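Local atomic coordinates of amphiphysin (Drosophila melanogaster, PDB entry 1URU), a protein that probably senses and binds curved membranes through its coiled-coil BAR domain, in keeping with a role in endocytosis. Residues I38-H42 with L189-P194; V67-Q71 with W106-A110; K141-Y145 with A178-Y182. One frame throughout, in Å; residues are numbered along the deposited sequence.

In the fold
The three contacts sample every pairing among the three long helices of one BAR-domain chain: contact 1 joins helix 35-84 to helix 172-239, contact 2 joins helix 35-84 to helix 92-156, and contact 3 joins helix 92-156 to helix 172-239. Contacts 1 and 3 lie on one side of the chain's centre, their own centres about 17 Å apart and their nearest atoms about 6 Å apart. Contact 2 sits on the opposite side, its centre about 41 Å from that of contact 1 and 52 Å from that of contact 3. In the BAR family such bundles pair into crescent-shaped dimers, whose concave surface is thought to meet membrane; the assembly here holds two chains.

Contact 1: residues I38-H42 with L189-P194; sequences IFDDH and LHDELP
Phe39 reaches across to His190 first and to two leucines beyond it. Having CG anti to the backbone N (chi1 -177°) carries the edge of the phenyl ring toward one face of the His190 imidazole, and the side chain passes from this histidine to the leucines. Phe39 CB rests 3.7 Å from His190 CE1. Past CG, Phe39 CD1 stands over one face of the imidazole, 3.7 Å from His190 NE2, in an edge-to-face pair whose planes are turned 70° against each other. Further out, Phe39 CE1 lies 3.6 Å from Leu189 CB, which comes up near the phenyl plane, and 4.0 Å from Leu193 CD1; the tip, Phe39 CZ, is 4.1 Å from that same methyl. The contact joins helix 35-84 to helix 172-239 within the three-helix bundle of the BAR domain: the two run in the same general direction, their local axes inclined at 31° and 10.1 Å apart at closest approach. Helix 92-156 adds Arg138, which makes a cation-pi contact with Phe39, and Met131, which packs on Leu189. On the flank of the imidazole, Ile38 CG2 sits at the His190 ring edge, 3.8 Å from CE1. One turn on from Ile38, His42 offers a ring face to Pro194, whose CD makes a CH-pi contact 3.9 Å from the His42 ring centroid; the helix kinks at this proline, whose ring nitrogen cannot donate to the turn before it.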
# COMPACT_ATOMS: atom_id res chain seq x y z
N ILE A 38 10.56 -34.94 -28.10
CA ILE A 38 9.72 -34.95 -26.89
C ILE A 38 10.44 -34.28 -25.73
O ILE A 38 9.82 -33.58 -24.96
CB ILE A 38 9.34 -36.43 -26.51
CG1 ILE A 38 8.16 -36.91 -27.35
CG2 ILE A 38 9.02 -36.59 -25.02
CD1 ILE A 38 8.22 -38.38 -27.70
N PHE A 39 11.74 -34.52 -25.60
CA PHE A 39 12.51 -33.97 -24.49
C PHE A 39 12.54 -32.46 -24.62
O PHE A 39 12.37 -31.75 -23.64
CB PHE A 39 13.95 -34.51 -24.50
CG PHE A 39 14.79 -34.05 -23.35
CD1 PHE A 39 14.95 -34.84 -22.23
CD2 PHE A 39 15.46 -32.83 -23.41
CE1 PHE A 39 15.74 -34.42 -21.17
CE2 PHE A 39 16.25 -32.40 -22.34
CZ PHE A 39 16.38 -33.19 -21.22
N ASP A 40 12.76 -31.99 -25.85
CA ASP A 40 12.81 -30.57 -26.15
C ASP A 40 11.53 -29.89 -25.77
O ASP A 40 11.56 -28.81 -25.24
CB ASP A 40 13.03 -30.35 -27.64
CG ASP A 40 14.47 -30.10 -27.98
OD1 ASP A 40 14.80 -28.90 -28.22
OD2 ASP A 40 15.34 -31.00 -28.02
N ASP A 41 10.40 -30.52 -26.07
CA ASP A 41 9.11 -29.96 -25.73
C ASP A 41 8.96 -29.85 -24.23
O ASP A 41 8.40 -28.87 -23.75
CB ASP A 41 7.97 -30.80 -26.32
CG ASP A 41 7.78 -30.58 -27.82
OD1 ASP A 41 8.49 -29.75 -28.41
OD2 ASP A 41 6.97 -31.23 -28.50
N HIS A 42 9.46 -30.85 -23.51
CA HIS A 42 9.49 -30.81 -22.04
C HIS A 42 10.32 -29.65 -21.52
O HIS A 42 9.98 -29.05 -20.50
CB HIS A 42 10.08 -32.09 -21.47
CG HIS A 42 9.17 -33.27 -21.54
ND1 HIS A 42 7.97 -33.33 -20.88
CD2 HIS A 42 9.31 -34.46 -22.18
CE1 HIS A 42 7.40 -34.50 -21.11
NE2 HIS A 42 8.19 -35.20 -21.90
N LEU A 189 15.13 -37.53 -16.50
CA LEU A 189 14.55 -36.27 -16.92
C LEU A 189 13.26 -36.45 -17.73
O LEU A 189 12.35 -35.59 -17.71
CB LEU A 189 15.59 -35.44 -17.69
CG LEU A 189 16.49 -34.44 -16.90
CD1 LEU A 189 16.20 -34.35 -15.39
CD2 LEU A 189 17.94 -34.73 -17.13
N HIS A 190 13.16 -37.56 -18.45
CA HIS A 190 11.97 -37.85 -19.24
C HIS A 190 10.75 -38.08 -18.36
O HIS A 190 9.64 -37.85 -18.79
CB HIS A 190 12.22 -39.02 -20.18
CG HIS A 190 12.61 -38.59 -21.55
ND1 HIS A 190 11.72 -37.97 -22.40
CD2 HIS A 190 13.79 -38.65 -22.20
CE1 HIS A 190 12.35 -37.67 -23.53
NE2 HIS A 190 13.60 -38.07 -23.43
N ASP A 191 10.97 -38.55 -17.13
CA ASP A 191 9.93 -38.66 -16.11
C ASP A 191 9.85 -37.43 -15.21
O ASP A 191 8.76 -36.97 -14.87
CB ASP A 191 10.20 -39.86 -15.19
CG ASP A 191 10.09 -41.22 -15.90
OD1 ASP A 191 9.51 -41.33 -17.02
OD2 ASP A 191 10.57 -42.25 -15.38
N GLU A 192 11.00 -36.90 -14.80
CA GLU A 192 11.01 -35.88 -13.77
C GLU A 192 10.42 -34.56 -14.28
O GLU A 192 9.71 -33.88 -13.55
CB GLU A 192 12.41 -35.68 -13.18
CG GLU A 192 12.74 -36.66 -12.06
CD GLU A 192 14.20 -36.60 -11.63
OE1 GLU A 192 14.78 -35.49 -11.55
OE2 GLU A 192 14.79 -37.67 -11.38
N LEU A 193 10.75 -34.19 -15.51
CA LEU A 193 10.32 -32.92 -16.08
C LEU A 193 8.81 -32.80 -16.21
O LEU A 193 8.26 -31.84 -15.70
CB LEU A 193 11.00 -32.67 -17.44
CG LEU A 193 12.48 -32.32 -17.36
CD1 LEU A 193 13.16 -32.50 -18.71
CD2 LEU A 193 12.69 -30.90 -16.81
N PRO A 194 8.14 -33.71 -16.91
CA PRO A 194 6.67 -33.66 -16.98
C PRO A 194 5.97 -33.80 -15.63
O PRO A 194 4.92 -33.23 -15.44
CB PRO A 194 6.31 -34.86 -17.88
CG PRO A 194 7.50 -35.70 -17.89
CD PRO A 194 8.68 -34.80 -17.73

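Contact 2: residues V67-Q71 with W106-A110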
# COMPACT_ATOMS: atom_id res chain seq x y z
N VAL A 67 2.19 -3.60 0.63
CA VAL A 67 1.21 -3.83 1.69
C VAL A 67 1.75 -3.37 3.05
O VAL A 67 1.08 -2.63 3.77
CB VAL A 67 0.87 -5.37 1.81
CG1 VAL A 67 0.05 -5.62 3.03
CG2 VAL A 67 0.18 -5.92 0.53
N ARG A 68 2.94 -3.86 3.40
CA ARG A 68 3.64 -3.49 4.62
C ARG A 68 3.65 -1.98 4.76
O ARG A 68 3.23 -1.45 5.79
CB ARG A 68 5.09 -4.04 4.60
CG ARG A 68 5.32 -5.23 5.53
CD ARG A 68 6.39 -6.25 5.08
NE ARG A 68 5.94 -7.63 5.34
CZ ARG A 68 6.73 -8.72 5.42
NH1 ARG A 68 8.05 -8.62 5.28
NH2 ARG A 68 6.19 -9.91 5.67
N ALA A 69 4.10 -1.28 3.73
CA ALA A 69 4.13 0.19 3.76
C ALA A 69 2.73 0.80 3.93
O ALA A 69 2.59 1.86 4.56
CB ALA A 69 4.78 0.72 2.50
N ALA A 70 1.71 0.14 3.38
CA ALA A 70 0.33 0.61 3.52
C ALA A 70 -0.19 0.46 4.97
O ALA A 70 -0.87 1.35 5.49
CB ALA A 70 -0.59 -0.15 2.54
N GLN A 71 0.15 -0.68 5.58
CA GLN A 71 -0.10 -0.95 6.99
C GLN A 71 0.47 0.18 7.86
O GLN A 71 -0.24 0.77 8.70
CB GLN A 71 0.57 -2.28 7.35
CG GLN A 71 0.60 -2.62 8.85
CD GLN A 71 1.35 -3.91 9.16
OE1 GLN A 71 2.20 -4.33 8.39
NE2 GLN A 71 1.04 -4.51 10.30
N TRP A 106 -4.50 -5.80 9.94
CA TRP A 106 -3.43 -5.49 9.01
C TRP A 106 -2.22 -6.37 9.32
O TRP A 106 -1.49 -6.75 8.41
CB TRP A 106 -3.02 -4.01 9.11
CG TRP A 106 -3.76 -3.04 8.19
CD1 TRP A 106 -4.82 -2.23 8.52
CD2 TRP A 106 -3.47 -2.76 6.81
NE1 TRP A 106 -5.20 -1.47 7.44
CE2 TRP A 106 -4.39 -1.77 6.38
CE3 TRP A 106 -2.52 -3.23 5.90
CZ2 TRP A 106 -4.38 -1.25 5.07
CZ3 TRP A 106 -2.52 -2.71 4.59
CH2 TRP A 106 -3.44 -1.73 4.20
N ALA A 107 -2.01 -6.71 10.58
CA ALA A 107 -0.89 -7.57 10.93
C ALA A 107 -1.10 -9.07 10.64
O ALA A 107 -0.13 -9.74 10.29
CB ALA A 107 -0.50 -7.35 12.36
N ASP A 108 -2.33 -9.62 10.78
CA ASP A 108 -2.60 -10.99 10.35
C ASP A 108 -2.29 -11.02 8.85
O ASP A 108 -1.46 -11.81 8.40
CB ASP A 108 -4.06 -11.48 10.54
CG ASP A 108 -4.63 -11.17 11.92
OD1 ASP A 108 -3.83 -10.99 12.85
OD2 ASP A 108 -5.88 -11.08 12.15
N PHE A 109 -2.98 -10.14 8.11
CA PHE A 109 -2.86 -10.00 6.66
C PHE A 109 -1.40 -10.07 6.24
O PHE A 109 -1.03 -10.94 5.48
CB PHE A 109 -3.54 -8.69 6.21
CG PHE A 109 -3.58 -8.49 4.71
CD1 PHE A 109 -4.10 -9.46 3.87
CD2 PHE A 109 -3.09 -7.30 4.15
CE1 PHE A 109 -4.13 -9.26 2.47
CE2 PHE A 109 -3.12 -7.09 2.78
CZ PHE A 109 -3.63 -8.06 1.94
N ALA A 110 -0.57 -9.20 6.79
CA ALA A 110 0.84 -9.14 6.37
C ALA A 110 1.67 -10.36 6.82
O ALA A 110 2.67 -10.68 6.19
CB ALA A 110 1.50 -7.84 6.87
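Trp106 lays one face of its indole against the backbone of Gln71. In the three-helix BAR bundle this is where the first and second helices run past each other, their local axes at 169°, nearly antiparallel. Gln71 CA makes a CH-pi contact, 3.9 Å from the centroid of the six-membered ring of Trp106, and the peptide N of Gln71 lies over the same ring, already bonded to Val67 O within its own helix. Next to it, Ala70 CB meets the indole's outer corner, 3.7 Å from Trp106 CH2.

The Gln71 chain leaves with CG anti to the backbone N (chi1 171°) and stays extended, sliding past the tryptophan in the opposite direction, with CB 3.5 Å from Trp106 CE3 and the terminal amide only 16° from the ring plane. That amide spans the small residues of the other helix: Gln71 NE2 is 3.7 Å from Ala107 CA, while Gln71 OE1 lies 3.9 Å from Ala110 CB. Val67 crosses Phe109 at about a right angle, its CG1 3.5 Å from Phe109 CE2. Behind this layer Phe218 of helix 172-239 stacks on Phe109 and meets Trp106 edge-to-face, drawing in the third helix. No hydrogen bond crosses between the segments; Arg68 starts away from the other helix, but bends at chi2 and chi3 bring its NH2 to 3.6 Å from Ala110 O, which lies in the guanidinium plane.

Contact 3: residues K141-Y145 with A178-Y182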
# COMPACT_ATOMS: atom_id res chain seq x y z
N LYS A 141 26.58 -34.29 -20.74
CA LYS A 141 26.84 -35.72 -20.86
C LYS A 141 26.50 -36.28 -22.27
O LYS A 141 27.06 -37.31 -22.68
CB LYS A 141 26.06 -36.51 -19.79
CG LYS A 141 26.25 -36.05 -18.32
CD LYS A 141 27.26 -36.89 -17.53
CE LYS A 141 28.40 -36.03 -16.93
NZ LYS A 141 29.74 -36.69 -17.07
N LEU A 142 25.58 -35.63 -22.98
CA LEU A 142 25.18 -36.05 -24.32
C LEU A 142 26.25 -35.68 -25.35
O LEU A 142 26.67 -36.54 -26.11
CB LEU A 142 23.81 -35.46 -24.71
CG LEU A 142 23.24 -35.70 -26.13
CD1 LEU A 142 23.20 -37.15 -26.49
CD2 LEU A 142 21.84 -35.12 -26.29
N ILE A 143 26.72 -34.42 -25.39
CA ILE A 143 27.79 -34.05 -26.35
C ILE A 143 29.17 -34.69 -26.06
O ILE A 143 30.05 -34.67 -26.92
CB ILE A 143 27.97 -32.51 -26.50
CG1 ILE A 143 28.79 -31.96 -25.31
CG2 ILE A 143 26.60 -31.81 -26.75
CD1 ILE A 143 28.76 -30.46 -25.13
N ASP A 144 29.36 -35.22 -24.85
CA ASP A 144 30.56 -35.95 -24.48
C ASP A 144 30.45 -37.37 -25.05
O ASP A 144 31.43 -37.93 -25.54
CB ASP A 144 30.73 -35.96 -22.96
CG ASP A 144 32.01 -36.66 -22.48
OD1 ASP A 144 31.92 -37.52 -21.58
OD2 ASP A 144 33.16 -36.41 -22.93
N TYR A 145 29.24 -37.93 -24.98
CA TYR A 145 28.96 -39.31 -25.41
C TYR A 145 28.97 -39.42 -26.92
O TYR A 145 29.57 -40.36 -27.45
CB TYR A 145 27.62 -39.77 -24.83
CG TYR A 145 26.90 -40.95 -25.48
CD1 TYR A 145 27.59 -42.06 -25.97
CD2 TYR A 145 25.50 -40.96 -25.57
CE1 TYR A 145 26.90 -43.14 -26.56
CE2 TYR A 145 24.80 -42.03 -26.14
CZ TYR A 145 25.50 -43.12 -26.63
OH TYR A 145 24.79 -44.17 -27.19
N ALA A 178 30.12 -43.14 -20.67
CA ALA A 178 29.40 -41.93 -21.06
C ALA A 178 27.95 -42.25 -21.46
O ALA A 178 27.07 -41.40 -21.35
CB ALA A 178 30.14 -41.21 -22.19
N ARG A 179 27.72 -43.48 -21.91
CA ARG A 179 26.40 -43.91 -22.34
C ARG A 179 25.59 -44.46 -21.17
O ARG A 179 24.41 -44.24 -21.11
CB ARG A 179 26.53 -44.94 -23.46
CG ARG A 179 25.23 -45.60 -23.88
CD ARG A 179 25.24 -47.13 -23.72
NE ARG A 179 26.30 -47.74 -24.54
CZ ARG A 179 26.24 -47.87 -25.88
NH1 ARG A 179 25.18 -47.45 -26.57
NH2 ARG A 179 27.26 -48.42 -26.53
N ARG A 180 26.20 -45.20 -20.26
CA ARG A 180 25.51 -45.59 -19.03
C ARG A 180 25.10 -44.33 -18.27
O ARG A 180 23.97 -44.19 -17.83
CB ARG A 180 26.40 -46.49 -18.16
CG ARG A 180 25.78 -46.99 -16.80
CD ARG A 180 25.22 -48.45 -16.83
NE ARG A 180 24.07 -48.69 -15.93
CZ ARG A 180 23.32 -49.81 -15.92
NH1 ARG A 180 23.59 -50.81 -16.76
NH2 ARG A 180 22.30 -49.94 -15.07
N THR A 181 26.04 -43.39 -18.17
CA THR A 181 25.88 -42.16 -17.40
C THR A 181 24.83 -41.22 -18.02
O THR A 181 24.07 -40.57 -17.32
CB THR A 181 27.29 -41.47 -17.21
OG1 THR A 181 27.33 -40.76 -15.97
CG2 THR A 181 27.57 -40.39 -18.26
N TYR A 182 24.81 -41.15 -19.35
CA TYR A 182 23.81 -40.34 -20.06
C TYR A 182 22.41 -40.97 -19.99
O TYR A 182 21.43 -40.26 -19.76
CB TYR A 182 24.21 -40.17 -21.53
CG TYR A 182 23.07 -39.61 -22.35
CD1 TYR A 182 22.63 -38.31 -22.14
CD2 TYR A 182 22.39 -40.39 -23.28
CE1 TYR A 182 21.58 -37.80 -22.86
CE2 TYR A 182 21.33 -39.88 -24.00
CZ TYR A 182 20.94 -38.59 -23.78
OH TYR A 182 19.89 -38.04 -24.47
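In both Tyr145 (chi1 160°) and Tyr182 (chi1 168°) CG is anti to the backbone N, and the two phenol side chains cross at about a right angle between helices 92-156 and 172-239. The two helices form an antiparallel hairpin within the BAR-domain bundle, pairing Tyr145 with Ala178 and Lys141 with Tyr182. The rings meet obliquely, planes 36° apart, with Tyr145 CD2 3.9 Å from Tyr182 CD2. Each also receives an aliphatic group over one face. Arg179 CB stands 3.9 Å from the centroid of the Tyr145 ring, and Leu142 CD1 lies 4.1 Å from that of Tyr182, both CH-pi contacts. The Arg179 chain then bends at chi2 and chi3, and its NE forms a salt bridge with Glu176; NH1 approaches Tyr145 OH at too poor an angle for a hydrogen bond. With an alanine in place of Tyr145, Arg179 CB would probably lose its aromatic face and a gap would open beside Tyr182. Closer to the backbone, Tyr145 CB touches Ala178 CB at 3.9 Å. The bent Lys141 chain crosses Thr181, its CD 3.6 Å from Thr181 CG2.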